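Local structure of putative dehydrogenase (Pseudomonas fluorescens, 6UUG) at residues A[103-108]-A[214-219]; A[322-327]-A[333-338]; A[258-263]-A[345-350]; A[70-75]-A[81-86]; A[50-55]-A[373-378]. The protein is the monooxygenase component MsuC of a two-component flavin-dependent system that acts on methanesulfinate in bacterial sulfur assimilation. All coordinates share one frame; numbering follows the deposited sequence.

Contact 1 (A[103-108]-A[214-219])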
# COMPACT_ATOMS: atom_id res chain seq x y z
N ALA A 103 -12.39 27.80 2.11
CA ALA A 103 -11.89 27.54 0.76
C ALA A 103 -13.00 27.05 -0.15
O ALA A 103 -13.08 27.44 -1.32
CB ALA A 103 -10.75 26.53 0.81
N HIS A 104 -13.88 26.19 0.39
CA HIS A 104 -14.98 25.61 -0.39
C HIS A 104 -15.98 26.66 -0.84
O HIS A 104 -16.34 26.72 -2.02
CB HIS A 104 -15.66 24.54 0.46
CG HIS A 104 -16.63 23.67 -0.29
ND1 HIS A 104 -16.91 22.38 0.13
CD2 HIS A 104 -17.39 23.89 -1.38
CE1 HIS A 104 -17.80 21.85 -0.69
NE2 HIS A 104 -18.12 22.74 -1.61
N VAL A 105 -16.46 27.49 0.08
CA VAL A 105 -17.46 28.47 -0.33
C VAL A 105 -16.84 29.54 -1.20
O VAL A 105 -17.51 30.07 -2.09
CB VAL A 105 -18.17 29.09 0.89
CG1 VAL A 105 -19.07 28.04 1.53
CG2 VAL A 105 -17.18 29.67 1.86
N PHE A 106 -15.56 29.88 -0.98
CA PHE A 106 -14.89 30.83 -1.87
C PHE A 106 -14.73 30.26 -3.27
O PHE A 106 -15.07 30.92 -4.27
CB PHE A 106 -13.52 31.21 -1.28
CG PHE A 106 -12.74 32.18 -2.12
CD1 PHE A 106 -13.03 33.54 -2.10
CD2 PHE A 106 -11.71 31.74 -2.94
CE1 PHE A 106 -12.32 34.43 -2.87
CE2 PHE A 106 -10.99 32.63 -3.73
CZ PHE A 106 -11.30 33.99 -3.69
N GLY A 107 -14.23 29.03 -3.37
CA GLY A 107 -14.10 28.39 -4.67
C GLY A 107 -15.43 28.21 -5.37
O GLY A 107 -15.54 28.43 -6.59
N PHE A 108 -16.48 27.83 -4.63
CA PHE A 108 -17.78 27.67 -5.25
C PHE A 108 -18.38 29.00 -5.70
O PHE A 108 -19.06 29.05 -6.71
CB PHE A 108 -18.73 26.93 -4.31
CG PHE A 108 -18.88 25.47 -4.64
CD1 PHE A 108 -17.78 24.73 -5.03
CD2 PHE A 108 -20.11 24.85 -4.57
CE1 PHE A 108 -17.91 23.38 -5.34
CE2 PHE A 108 -20.25 23.51 -4.87
CZ PHE A 108 -19.15 22.77 -5.26
N ARG A 214 -17.52 21.78 7.97
CA ARG A 214 -18.61 22.10 8.88
C ARG A 214 -19.08 23.55 8.80
O ARG A 214 -20.00 23.92 9.53
CB ARG A 214 -18.21 21.76 10.31
CG ARG A 214 -18.05 20.26 10.53
CD ARG A 214 -17.68 19.88 11.96
NE ARG A 214 -18.44 20.62 12.97
CZ ARG A 214 -19.71 20.39 13.30
NH1 ARG A 214 -20.40 19.43 12.69
NH2 ARG A 214 -20.30 21.12 14.23
N GLN A 215 -18.48 24.38 7.93
CA GLN A 215 -18.91 25.77 7.80
C GLN A 215 -19.19 26.13 6.34
O GLN A 215 -19.08 27.30 5.96
CB GLN A 215 -17.89 26.72 8.41
CG GLN A 215 -17.81 26.62 9.95
CD GLN A 215 -17.11 27.82 10.59
OE1 GLN A 215 -15.98 28.17 10.23
NE2 GLN A 215 -17.80 28.46 11.54
N THR A 216 -19.57 25.15 5.52
CA THR A 216 -19.95 25.39 4.13
C THR A 216 -21.46 25.57 3.93
O THR A 216 -21.89 25.80 2.80
CB THR A 216 -19.46 24.25 3.23
OG1 THR A 216 -20.02 23.00 3.68
CG2 THR A 216 -17.94 24.17 3.26
N ASP A 217 -22.27 25.46 4.99
CA ASP A 217 -23.72 25.67 4.91
C ASP A 217 -24.37 24.77 3.86
O ASP A 217 -25.32 25.17 3.19
CB ASP A 217 -24.05 27.14 4.62
CG ASP A 217 -23.53 28.09 5.68
OD1 ASP A 217 -23.71 27.80 6.88
OD2 ASP A 217 -22.93 29.13 5.30
N SER A 218 -23.88 23.53 3.72
CA SER A 218 -24.35 22.68 2.62
C SER A 218 -25.67 21.99 2.96
O SER A 218 -25.90 20.85 2.55
CB SER A 218 -23.29 21.63 2.25
OG SER A 218 -22.12 22.21 1.69
N GLY A 219 -26.55 22.68 3.69
CA GLY A 219 -27.81 22.11 4.13
C GLY A 219 -28.91 22.09 3.08
O GLY A 219 -28.64 21.89 1.89
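Apolar packing between His-104, Val-105 and Thr-216 carries this buried contact, where one turn of helix 100-119 meets the loop 214-219. The methyl group of Thr-216 does most of the touching: its CG2 lies 3.6 Å from His-104 CB and 3.7 Å from His-104 ND1, meeting the imidazole at a slant. The histidine can receive it because its ring swings away from the backbone N (chi1 -169°), which sets the CB-CG-ND1 side of the residue against the loop. One residue on, Val-105 presents CG1 to the backbone of the threonine, 3.8 Å from Thr-216 CA and equally close to Thr-216 O. The two CA atoms of Val-105 and Thr-216 are 6.0 Å apart, a spacing at which Val-105 CG1 can reach the threonine backbone directly. In the acyl-CoA dehydrogenase fold to which this flavoprotein belongs, the contact sets a helix of the N-terminal domain against a loop joining strands 202-204 and 221-228 of the middle, beta-rich part. Polar interactions flank the methyl packing and run largely through Gln-213: its side-chain NE2 is hydrogen-bonded to His-104 ND1, and its carbonyl oxygen to Thr-216 OG1. Gln-215 N is bonded in turn to Ser-101 OG, a second tie between the loop and the start of the same helix. Aromatic contact supports the imidazole from within the helix, since His-104 NE2 stands 3.7 Å above the plane of the Phe-108 ring, over its centre, while Phe-108 CG lies in the imidazole plane at its edge.

Contact 2 (A[322-327]-A[333-338])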
# COMPACT_ATOMS: atom_id res chain seq x y z
N ASP A 322 -5.97 27.24 -17.84
CA ASP A 322 -5.69 28.58 -18.36
C ASP A 322 -5.69 28.58 -19.88
O ASP A 322 -6.34 29.43 -20.52
CB ASP A 322 -4.34 29.09 -17.85
CG ASP A 322 -4.37 29.56 -16.40
OD1 ASP A 322 -5.46 29.62 -15.80
OD2 ASP A 322 -3.27 29.88 -15.87
N GLU A 323 -4.97 27.63 -20.49
CA GLU A 323 -4.82 27.59 -21.94
C GLU A 323 -6.14 27.27 -22.63
O GLU A 323 -6.48 27.88 -23.65
CB GLU A 323 -3.72 26.59 -22.33
CG GLU A 323 -2.32 27.01 -21.87
CD GLU A 323 -1.25 25.91 -21.94
OE1 GLU A 323 -1.54 24.78 -22.39
OE2 GLU A 323 -0.10 26.20 -21.53
N ALA A 324 -6.93 26.35 -22.05
CA ALA A 324 -8.23 26.03 -22.64
C ALA A 324 -9.19 27.21 -22.54
O ALA A 324 -9.90 27.52 -23.51
CB ALA A 324 -8.83 24.80 -21.94
N TRP A 325 -9.26 27.84 -21.36
CA TRP A 325 -10.15 28.98 -21.17
C TRP A 325 -9.86 30.08 -22.18
O TRP A 325 -10.78 30.71 -22.72
CB TRP A 325 -10.00 29.52 -19.75
CG TRP A 325 -10.92 30.65 -19.42
CD1 TRP A 325 -10.66 32.00 -19.56
CD2 TRP A 325 -12.25 30.54 -18.90
NE1 TRP A 325 -11.76 32.72 -19.16
CE2 TRP A 325 -12.75 31.86 -18.76
CE3 TRP A 325 -13.08 29.47 -18.56
CZ2 TRP A 325 -14.02 32.12 -18.27
CZ3 TRP A 325 -14.35 29.74 -18.06
CH2 TRP A 325 -14.81 31.05 -17.93
N ALA A 326 -8.58 30.31 -22.46
CA ALA A 326 -8.19 31.38 -23.38
C ALA A 326 -8.67 31.15 -24.80
O ALA A 326 -8.74 32.11 -25.58
CB ALA A 326 -6.67 31.55 -23.36
N LYS A 327 -9.00 29.91 -25.17
CA LYS A 327 -9.51 29.65 -26.51
C LYS A 327 -10.98 30.01 -26.65
O LYS A 327 -11.45 30.19 -27.78
CB LYS A 327 -9.27 28.18 -26.88
CG LYS A 327 -7.79 27.84 -26.84
CD LYS A 327 -7.39 26.77 -27.82
CE LYS A 327 -5.89 26.55 -27.75
NZ LYS A 327 -5.42 26.43 -26.33
N ALA A 333 -13.15 19.83 -28.72
CA ALA A 333 -13.50 18.73 -27.82
C ALA A 333 -12.27 17.93 -27.43
O ALA A 333 -12.22 17.37 -26.33
CB ALA A 333 -14.55 17.83 -28.48
N GLU A 334 -11.27 17.86 -28.32
CA GLU A 334 -10.05 17.13 -28.00
C GLU A 334 -9.29 17.81 -26.87
O GLU A 334 -8.85 17.14 -25.92
CB GLU A 334 -9.17 16.99 -29.23
CG GLU A 334 -7.92 16.17 -28.97
CD GLU A 334 -7.04 16.02 -30.21
OE1 GLU A 334 -6.84 17.03 -30.93
OE2 GLU A 334 -6.55 14.89 -30.45
N GLU A 335 -9.11 19.13 -26.95
CA GLU A 335 -8.38 19.84 -25.91
C GLU A 335 -9.14 19.78 -24.58
O GLU A 335 -8.52 19.62 -23.51
CB GLU A 335 -8.13 21.30 -26.32
CG GLU A 335 -7.29 22.04 -25.28
CD GLU A 335 -6.85 23.42 -25.72
OE1 GLU A 335 -6.88 23.69 -26.94
OE2 GLU A 335 -6.48 24.22 -24.84
N ARG A 336 -10.47 19.89 -24.62
CA ARG A 336 -11.27 19.72 -23.41
C ARG A 336 -11.03 18.35 -22.79
O ARG A 336 -10.87 18.23 -21.57
CB ARG A 336 -12.76 19.91 -23.72
CG ARG A 336 -13.66 20.01 -22.50
CD ARG A 336 -14.19 18.65 -22.05
NE ARG A 336 -15.13 18.85 -20.95
CZ ARG A 336 -15.56 17.90 -20.14
NH1 ARG A 336 -15.14 16.64 -20.28
NH2 ARG A 336 -16.41 18.22 -19.17
N GLY A 337 -11.02 17.30 -23.61
CA GLY A 337 -10.85 15.95 -23.08
C GLY A 337 -9.49 15.73 -22.44
O GLY A 337 -9.39 15.09 -21.39
N HIS A 338 -8.43 16.24 -23.07
CA HIS A 338 -7.10 16.12 -22.47
C HIS A 338 -7.02 16.88 -21.15
O HIS A 338 -6.37 16.42 -20.21
CB HIS A 338 -6.03 16.61 -23.46
CG HIS A 338 -5.77 15.64 -24.56
ND1 HIS A 338 -6.59 15.53 -25.67
CD2 HIS A 338 -4.81 14.70 -24.71
CE1 HIS A 338 -6.13 14.58 -26.46
NE2 HIS A 338 -5.05 14.06 -25.91
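Glu-335 reaches from one helix to touch both Ala-324 and Lys-327 on the other, and its carboxylate divides the contact into a close-fitting half and a looser one. On the tight side OE2 comes down on the helix itself, 3.3 Å from Ala-324 CA and 3.8 Å from Ala-324 CB. The glutamate gets there fully stretched, CG trans to its own nitrogen (chi1 -177°), while the buried methyl of Ala-324 also packs on Leu-331 of the connecting loop. The two segments are the facing ends of an antiparallel helical hairpin, 294-327 and 333-360, in the C-terminal helical domain; their local axes run 10.4 Å apart at 155°, and the small alanine leaves room for the carboxylate between them. Toward solvent, the exposed Lys-327 closes over the acid in a salt bridge: NZ is 2.9 Å from Glu-335 OE2, on that oxygen's syn lone pair, with a weak second bond to OE1. A bend at the last torsion (chi4 47°) turns NZ back onto the carboxylate and toward Glu-323 O, to which it makes a weak bond. Lys-327 CE lies 3.1 Å from Glu-335 OE1. With an alanine in place of Glu-335, Lys-327 would probably lose its charged mate and be freer to swing, and a gap would be likely to open over Ala-324. The loosest edge belongs to the exposed Glu-323, whose OE1 remains 5.5 Å from Glu-335 OE2; the lysine charge near both acids probably eases any repulsion. Trp-325, on the other side of its helix, packs edge-to-face with Trp-85.

Contact 3 (A[258-263]-A[345-350])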
# COMPACT_ATOMS: atom_id res chain seq x y z
N HIS A 258 -7.74 21.49 -5.92
CA HIS A 258 -6.90 22.47 -5.24
C HIS A 258 -7.18 22.49 -3.74
O HIS A 258 -6.26 22.71 -2.93
CB HIS A 258 -7.09 23.86 -5.84
CG HIS A 258 -6.29 24.10 -7.08
ND1 HIS A 258 -6.61 23.54 -8.29
CD2 HIS A 258 -5.17 24.84 -7.28
CE1 HIS A 258 -5.72 23.93 -9.20
NE2 HIS A 258 -4.84 24.72 -8.60
N MET A 259 -8.45 22.30 -3.35
CA MET A 259 -8.80 22.18 -1.93
C MET A 259 -8.08 21.00 -1.30
O MET A 259 -7.54 21.10 -0.18
CB MET A 259 -10.31 22.01 -1.76
CG MET A 259 -11.17 23.23 -2.04
SD MET A 259 -12.94 22.81 -2.14
CE MET A 259 -13.17 21.90 -0.63
N PHE A 260 -8.12 19.84 -1.97
CA PHE A 260 -7.50 18.63 -1.44
C PHE A 260 -6.01 18.84 -1.21
O PHE A 260 -5.46 18.42 -0.18
CB PHE A 260 -7.70 17.45 -2.41
CG PHE A 260 -9.15 17.04 -2.64
CD1 PHE A 260 -10.19 17.59 -1.91
CD2 PHE A 260 -9.44 16.09 -3.61
CE1 PHE A 260 -11.53 17.19 -2.15
CE2 PHE A 260 -10.76 15.69 -3.85
CZ PHE A 260 -11.79 16.25 -3.11
N LEU A 261 -5.32 19.43 -2.19
CA LEU A 261 -3.90 19.70 -2.02
C LEU A 261 -3.66 20.66 -0.86
O LEU A 261 -2.79 20.42 -0.01
CB LEU A 261 -3.30 20.25 -3.32
CG LEU A 261 -1.88 20.82 -3.23
CD1 LEU A 261 -0.87 19.80 -2.75
CD2 LEU A 261 -1.49 21.32 -4.64
N GLY A 262 -4.44 21.75 -0.80
CA GLY A 262 -4.30 22.70 0.31
C GLY A 262 -4.48 22.05 1.67
O GLY A 262 -3.72 22.33 2.60
N ILE A 263 -5.47 21.18 1.81
CA ILE A 263 -5.69 20.50 3.09
C ILE A 263 -4.46 19.68 3.48
O ILE A 263 -3.97 19.76 4.62
CB ILE A 263 -6.95 19.62 3.03
CG1 ILE A 263 -8.22 20.46 2.94
CG2 ILE A 263 -7.00 18.70 4.24
CD1 ILE A 263 -9.45 19.65 2.51
N THR A 345 -6.57 12.97 -13.17
CA THR A 345 -5.32 12.38 -12.71
C THR A 345 -4.84 13.09 -11.44
O THR A 345 -4.46 12.45 -10.46
CB THR A 345 -4.27 12.50 -13.82
OG1 THR A 345 -4.68 11.71 -14.95
CG2 THR A 345 -2.92 12.00 -13.36
N ALA A 346 -4.86 14.43 -11.46
CA ALA A 346 -4.48 15.21 -10.28
C ALA A 346 -5.41 14.96 -9.11
O ALA A 346 -4.97 14.87 -7.95
CB ALA A 346 -4.44 16.70 -10.63
N LYS A 347 -6.72 14.85 -9.38
CA LYS A 347 -7.69 14.64 -8.30
C LYS A 347 -7.49 13.29 -7.62
O LYS A 347 -7.57 13.20 -6.39
CB LYS A 347 -9.11 14.76 -8.85
CG LYS A 347 -10.15 14.90 -7.72
CD LYS A 347 -11.54 15.27 -8.21
CE LYS A 347 -12.55 15.20 -7.05
NZ LYS A 347 -13.73 14.38 -7.41
N VAL A 348 -7.24 12.22 -8.40
CA VAL A 348 -7.00 10.92 -7.78
C VAL A 348 -5.78 10.98 -6.87
O VAL A 348 -5.81 10.53 -5.72
CB VAL A 348 -6.86 9.83 -8.86
CG1 VAL A 348 -6.41 8.51 -8.22
CG2 VAL A 348 -8.21 9.63 -9.54
N ALA A 349 -4.68 11.58 -7.36
CA ALA A 349 -3.48 11.68 -6.54
C ALA A 349 -3.72 12.52 -5.30
O ALA A 349 -3.34 12.13 -4.19
CB ALA A 349 -2.32 12.26 -7.36
N ALA A 350 -4.35 13.69 -5.47
CA ALA A 350 -4.59 14.55 -4.31
C ALA A 350 -5.49 13.86 -3.30
O ALA A 350 -5.28 13.99 -2.09
CB ALA A 350 -5.21 15.87 -4.73
O HOH W 1 -3.81 16.24 -1.46
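Phe-260 leans across from helix 247-277 and meets Lys-347 and Ala-350, one turn apart on helix 333-360. Its ring crosses the aliphatic chain of the lysine obliquely: Phe-260 CE2 is 3.7 Å from Lys-347 CE, with Lys-347 CG slightly farther off. The lysine is extended as far as CE, bending only at the last torsion, its CG trans to the backbone nitrogen (chi1 -166°), and this draws its methylenes past the ring while the ammonium goes on to a salt bridge with Asp-390 and a hydrogen bond with Gln-253. Ala-350 CB sits near the plane of the Phe-260 ring, at its edge, 3.8 Å from Phe-260 CB. Such a small residue lets the helices approach, and the CA atoms of Leu-261 and Ala-350 are 5.7 Å apart. A water joins the backbones by donating to Ala-350 O at 2.8 Å and, weakly, to Phe-260 O. The local axes run 30° from parallel and 9.2 Å apart within the C-terminal helical bundle. Helix 294-327 packs on both segments through Ile-310, helix 378-386 covers Phe-260, and Val-305 of a second subunit packs on Val-348 and Ala-349.

Contact 4 (A[70-75]-A[81-86])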
# COMPACT_ATOMS: atom_id res chain seq x y z
N LEU A 70 -13.72 38.59 -3.84
CA LEU A 70 -14.89 38.04 -4.51
C LEU A 70 -14.96 38.45 -5.98
O LEU A 70 -15.72 37.85 -6.75
CB LEU A 70 -16.18 38.45 -3.80
CG LEU A 70 -16.38 37.90 -2.39
CD1 LEU A 70 -17.75 38.31 -1.86
CD2 LEU A 70 -16.23 36.37 -2.34
N ALA A 71 -14.15 39.42 -6.40
CA ALA A 71 -14.06 39.82 -7.80
C ALA A 71 -12.79 39.29 -8.46
O ALA A 71 -12.42 39.76 -9.54
CB ALA A 71 -14.13 41.35 -7.92
N LEU A 72 -12.13 38.31 -7.84
CA LEU A 72 -10.83 37.86 -8.33
C LEU A 72 -10.92 37.33 -9.76
O LEU A 72 -10.05 37.62 -10.59
CB LEU A 72 -10.28 36.78 -7.39
CG LEU A 72 -8.89 36.21 -7.70
CD1 LEU A 72 -7.87 37.35 -7.74
CD2 LEU A 72 -8.48 35.19 -6.62
N SER A 73 -11.95 36.54 -10.05
CA SER A 73 -12.09 35.90 -11.36
C SER A 73 -12.76 36.79 -12.40
O SER A 73 -12.77 36.42 -13.58
CB SER A 73 -12.90 34.60 -11.24
OG SER A 73 -14.22 34.89 -10.83
N ILE A 74 -13.29 37.94 -12.01
CA ILE A 74 -14.02 38.81 -12.94
C ILE A 74 -13.02 39.68 -13.69
O ILE A 74 -12.13 40.26 -13.05
CB ILE A 74 -15.05 39.65 -12.18
CG1 ILE A 74 -16.13 38.73 -11.58
CG2 ILE A 74 -15.68 40.70 -13.09
CD1 ILE A 74 -16.97 39.39 -10.49
N PRO A 75 -13.09 39.78 -15.02
CA PRO A 75 -12.10 40.57 -15.76
C PRO A 75 -12.13 42.04 -15.34
O PRO A 75 -13.12 42.54 -14.80
CB PRO A 75 -12.53 40.40 -17.22
CG PRO A 75 -13.24 39.04 -17.24
CD PRO A 75 -13.99 39.03 -15.92
N LEU A 81 -10.70 41.79 -10.79
CA LEU A 81 -9.24 41.77 -10.68
C LEU A 81 -8.57 41.07 -11.87
O LEU A 81 -7.35 41.22 -12.04
CB LEU A 81 -8.81 41.10 -9.37
CG LEU A 81 -9.28 41.77 -8.07
CD1 LEU A 81 -8.85 41.00 -6.83
CD2 LEU A 81 -8.77 43.21 -8.00
N GLY A 82 -9.31 40.33 -12.68
CA GLY A 82 -8.77 39.75 -13.90
C GLY A 82 -7.79 38.60 -13.72
O GLY A 82 -6.95 38.38 -14.58
N ALA A 83 -7.89 37.85 -12.62
CA ALA A 83 -6.96 36.73 -12.45
C ALA A 83 -7.25 35.61 -13.44
O ALA A 83 -8.40 35.40 -13.85
CB ALA A 83 -7.04 36.17 -11.03
N ARG A 84 -6.20 34.89 -13.83
CA ARG A 84 -6.39 33.64 -14.55
C ARG A 84 -6.88 32.57 -13.57
O ARG A 84 -6.74 32.69 -12.36
CB ARG A 84 -5.10 33.18 -15.22
CG ARG A 84 -4.61 34.10 -16.34
CD ARG A 84 -3.18 33.77 -16.73
NE ARG A 84 -2.34 33.52 -15.56
CZ ARG A 84 -1.61 34.43 -14.93
NH1 ARG A 84 -0.89 34.08 -13.87
NH2 ARG A 84 -1.59 35.69 -15.36
N TRP A 85 -7.49 31.52 -14.13
CA TRP A 85 -8.00 30.44 -13.29
C TRP A 85 -6.93 29.87 -12.38
O TRP A 85 -7.19 29.53 -11.23
CB TRP A 85 -8.62 29.34 -14.16
CG TRP A 85 -10.04 29.68 -14.44
CD1 TRP A 85 -10.58 30.04 -15.65
CD2 TRP A 85 -11.10 29.78 -13.48
NE1 TRP A 85 -11.91 30.34 -15.50
CE2 TRP A 85 -12.26 30.19 -14.18
CE3 TRP A 85 -11.19 29.55 -12.10
CZ2 TRP A 85 -13.48 30.37 -13.55
CZ3 TRP A 85 -12.43 29.73 -11.47
CH2 TRP A 85 -13.55 30.14 -12.20
N SER A 86 -5.71 29.70 -12.90
CA SER A 86 -4.65 29.16 -12.04
C SER A 86 -4.42 30.03 -10.81
O SER A 86 -4.11 29.49 -9.73
CB SER A 86 -3.35 29.00 -12.84
OG SER A 86 -2.87 30.26 -13.30
O HOH W 2 -10.30 36.99 -15.03
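The peptide planes of Ala-71, Leu-72 and Ile-74 receive the three N-H groups offered, in that order, by Leu-81, Ala-83 and Gly-82. At Ala-71 both faces are used: Leu-81 N, 2.9 Å from Ala-71 O, stands above the carbonyl plane, and Ile-74 N reaches the same oxygen from the opposite face, closing a tight turn within its own segment. Gly-82 N approaches Ile-74 O at 2.8 Å, tilted 34° from that carbonyl plane. The Leu-72 carbonyl is met differently, nearly head-on, by Ala-83 N at 3.0 Å, with a C=O...N angle of 171°. Gly-82 has a positive phi of 72°, turning the chain so that successive N-H groups can serve different carbonyls. This compact, irregular fold-back of the chain lies in the N-terminal domain of the acyl-CoA dehydrogenase fold, where it carries the chain from helix 58-67 into helix 85-96. Arg-84 occupies the N-cap position of the latter helix, and its N is hydrogen-bonded to Glu-87. Beside the polar network lies a small apolar patch. Although the CB of Leu-72 is directed away from the other segment, its CD1 curls back to Ala-83 CB at 3.6 Å and to Leu-81 CD1 at 3.9 Å. Thr-88 and Val-91 of helix 85-96 also pack on this leucine. A water adds a further link, donating to Ser-73 O and, at 2.7 Å, to Ala-83 O, while Ser-73 OG is hydrogen-bonded to His-110 of helix 100-119. Pro-75 meets the backbone of Gly-82 at the margin, Pro-75 CA to Gly-82 CA being 3.9 Å.

Contact 5 (A[50-55]-A[373-378])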
# COMPACT_ATOMS: atom_id res chain seq x y z
N ARG A 50 -13.81 27.25 15.30
CA ARG A 50 -14.94 27.28 14.38
C ARG A 50 -15.23 25.91 13.77
O ARG A 50 -16.37 25.65 13.37
CB ARG A 50 -14.69 28.32 13.27
CG ARG A 50 -14.66 29.76 13.79
CD ARG A 50 -14.54 30.78 12.67
NE ARG A 50 -13.18 30.86 12.14
CZ ARG A 50 -12.79 30.33 10.98
NH1 ARG A 50 -13.67 29.69 10.21
NH2 ARG A 50 -11.54 30.46 10.58
N ASP A 51 -14.22 25.04 13.68
CA ASP A 51 -14.48 23.66 13.27
C ASP A 51 -15.41 22.97 14.26
O ASP A 51 -16.29 22.20 13.86
CB ASP A 51 -13.16 22.90 13.13
CG ASP A 51 -13.36 21.41 12.89
OD1 ASP A 51 -13.69 21.04 11.74
OD2 ASP A 51 -13.17 20.63 13.84
N GLU A 52 -15.24 23.26 15.55
CA GLU A 52 -16.15 22.73 16.57
C GLU A 52 -17.53 23.38 16.48
O GLU A 52 -18.55 22.68 16.50
CB GLU A 52 -15.54 22.95 17.95
CG GLU A 52 -16.51 22.69 19.10
CD GLU A 52 -15.98 23.18 20.44
OE1 GLU A 52 -14.85 23.72 20.47
OE2 GLU A 52 -16.68 23.03 21.46
N ARG A 53 -17.57 24.71 16.35
CA ARG A 53 -18.84 25.43 16.39
C ARG A 53 -19.72 25.11 15.19
O ARG A 53 -20.94 24.95 15.33
CB ARG A 53 -18.58 26.93 16.48
CG ARG A 53 -19.79 27.79 16.13
CD ARG A 53 -19.75 29.15 16.81
NE ARG A 53 -18.88 30.11 16.13
CZ ARG A 53 -17.62 30.36 16.48
NH1 ARG A 53 -17.06 29.72 17.50
NH2 ARG A 53 -16.91 31.26 15.80
N GLY A 54 -19.13 25.00 14.00
CA GLY A 54 -19.96 24.84 12.83
C GLY A 54 -20.70 26.14 12.52
O GLY A 54 -20.32 27.23 12.95
N GLY A 55 -21.78 26.01 11.75
CA GLY A 55 -22.60 27.15 11.41
C GLY A 55 -21.98 28.02 10.33
O GLY A 55 -21.02 27.64 9.64
N SER A 373 -8.31 19.97 22.03
CA SER A 373 -8.11 21.40 21.83
C SER A 373 -7.39 21.70 20.53
O SER A 373 -7.50 22.81 20.01
CB SER A 373 -7.32 21.99 23.00
OG SER A 373 -5.97 21.59 22.95
N LEU A 374 -6.64 20.73 20.00
CA LEU A 374 -5.87 20.91 18.78
C LEU A 374 -6.66 20.57 17.52
O LEU A 374 -6.40 21.15 16.47
CB LEU A 374 -4.60 20.05 18.83
CG LEU A 374 -3.66 20.27 20.01
CD1 LEU A 374 -2.57 19.21 20.03
CD2 LEU A 374 -3.04 21.65 19.92
N ARG A 375 -7.63 19.64 17.63
CA ARG A 375 -8.43 19.14 16.51
C ARG A 375 -7.56 18.89 15.27
O ARG A 375 -7.89 19.27 14.15
CB ARG A 375 -9.58 20.09 16.19
CG ARG A 375 -10.46 20.37 17.41
CD ARG A 375 -11.58 21.35 17.12
NE ARG A 375 -12.64 20.73 16.35
CZ ARG A 375 -13.60 19.97 16.87
NH1 ARG A 375 -13.62 19.72 18.17
NH2 ARG A 375 -14.52 19.44 16.08
N LEU A 376 -6.43 18.22 15.50
CA LEU A 376 -5.52 17.91 14.40
C LEU A 376 -6.14 16.94 13.40
O LEU A 376 -5.71 16.89 12.24
CB LEU A 376 -4.21 17.36 14.96
CG LEU A 376 -3.01 17.12 14.05
CD1 LEU A 376 -2.61 18.39 13.30
CD2 LEU A 376 -1.86 16.59 14.89
N ASP A 377 -7.18 16.20 13.81
CA ASP A 377 -7.92 15.32 12.91
C ASP A 377 -8.83 16.06 11.96
O ASP A 377 -9.42 15.42 11.08
CB ASP A 377 -8.77 14.33 13.73
CG ASP A 377 -9.85 15.03 14.54
OD1 ASP A 377 -9.55 16.07 15.15
OD2 ASP A 377 -11.02 14.54 14.58
N ARG A 378 -9.00 17.38 12.11
CA ARG A 378 -9.93 18.10 11.24
C ARG A 378 -9.50 18.03 9.77
O ARG A 378 -10.36 17.94 8.88
CB ARG A 378 -10.07 19.57 11.70
CG ARG A 378 -8.89 20.50 11.39
CD ARG A 378 -9.02 21.84 12.14
NE ARG A 378 -7.93 22.75 11.79
CZ ARG A 378 -6.69 22.64 12.27
NH1 ARG A 378 -6.39 21.66 13.11
NH2 ARG A 378 -5.75 23.51 11.90
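Asp-51, in the last turn of helix 32-53, faces Arg-378 across 7.5 Å between CA atoms, where a type I beta turn from Arg-375 to Arg-378 runs into helix 378-386. The link itself is made by Arg-375, which grips one carboxylate oxygen side-on with two nitrogens: NE lies 2.6 Å and NH2 2.9 Å from Asp-51 OD2. The oxygen lies in the guanidinium plane, but the carboxylate is turned 49° from it, so NE uses the anti lone pair while NH2 comes from above the carboxylate. A bend at chi3 (74°) brings the guanidinium group round to this pose, and Glu-52 covers one face, its CB 3.7 Å from Arg-375 CZ. Arg-378 CB also packs 3.9 Å from Asp-51 OD1, and Arg-378 NH1 bonds at 3.0 Å to Arg-375 O, bracing the turn. A leucine in place of Arg-375 would probably leave Asp-51 with one charged partner fewer and weaken the join between helix and turn. Asp-51 OD2 is also salt-bridged to Arg-381, and this clustering of positive charge around a buried aspartate probably favours its ionised form, tying the N-terminal and C-terminal helical regions together electrostatically.

How the contacts relate
Along the chain, contact 4 closes first; contact 1 follows, and contact 2 lies within the loop closed by contact 3. Contact 5, joining residues 318 positions apart, encloses them all. Contacts 2 and 5 lie on opposite sides of the chain's centre, their centres 39 Å apart, whereas contacts 1 and 5 are 15 Å apart and touch through Arg-50 with Gln-215 and Asp-51 with Arg-214. Contacts 2 and 3 share helix 333-360. Contact 1 meets contact 3 where His-104 packs on Met-259, and contact 4 meets contact 2 through Ser-86 and Asp-322. Together they link the N-terminal helices to the strand-rich middle and to the C-terminal bundle.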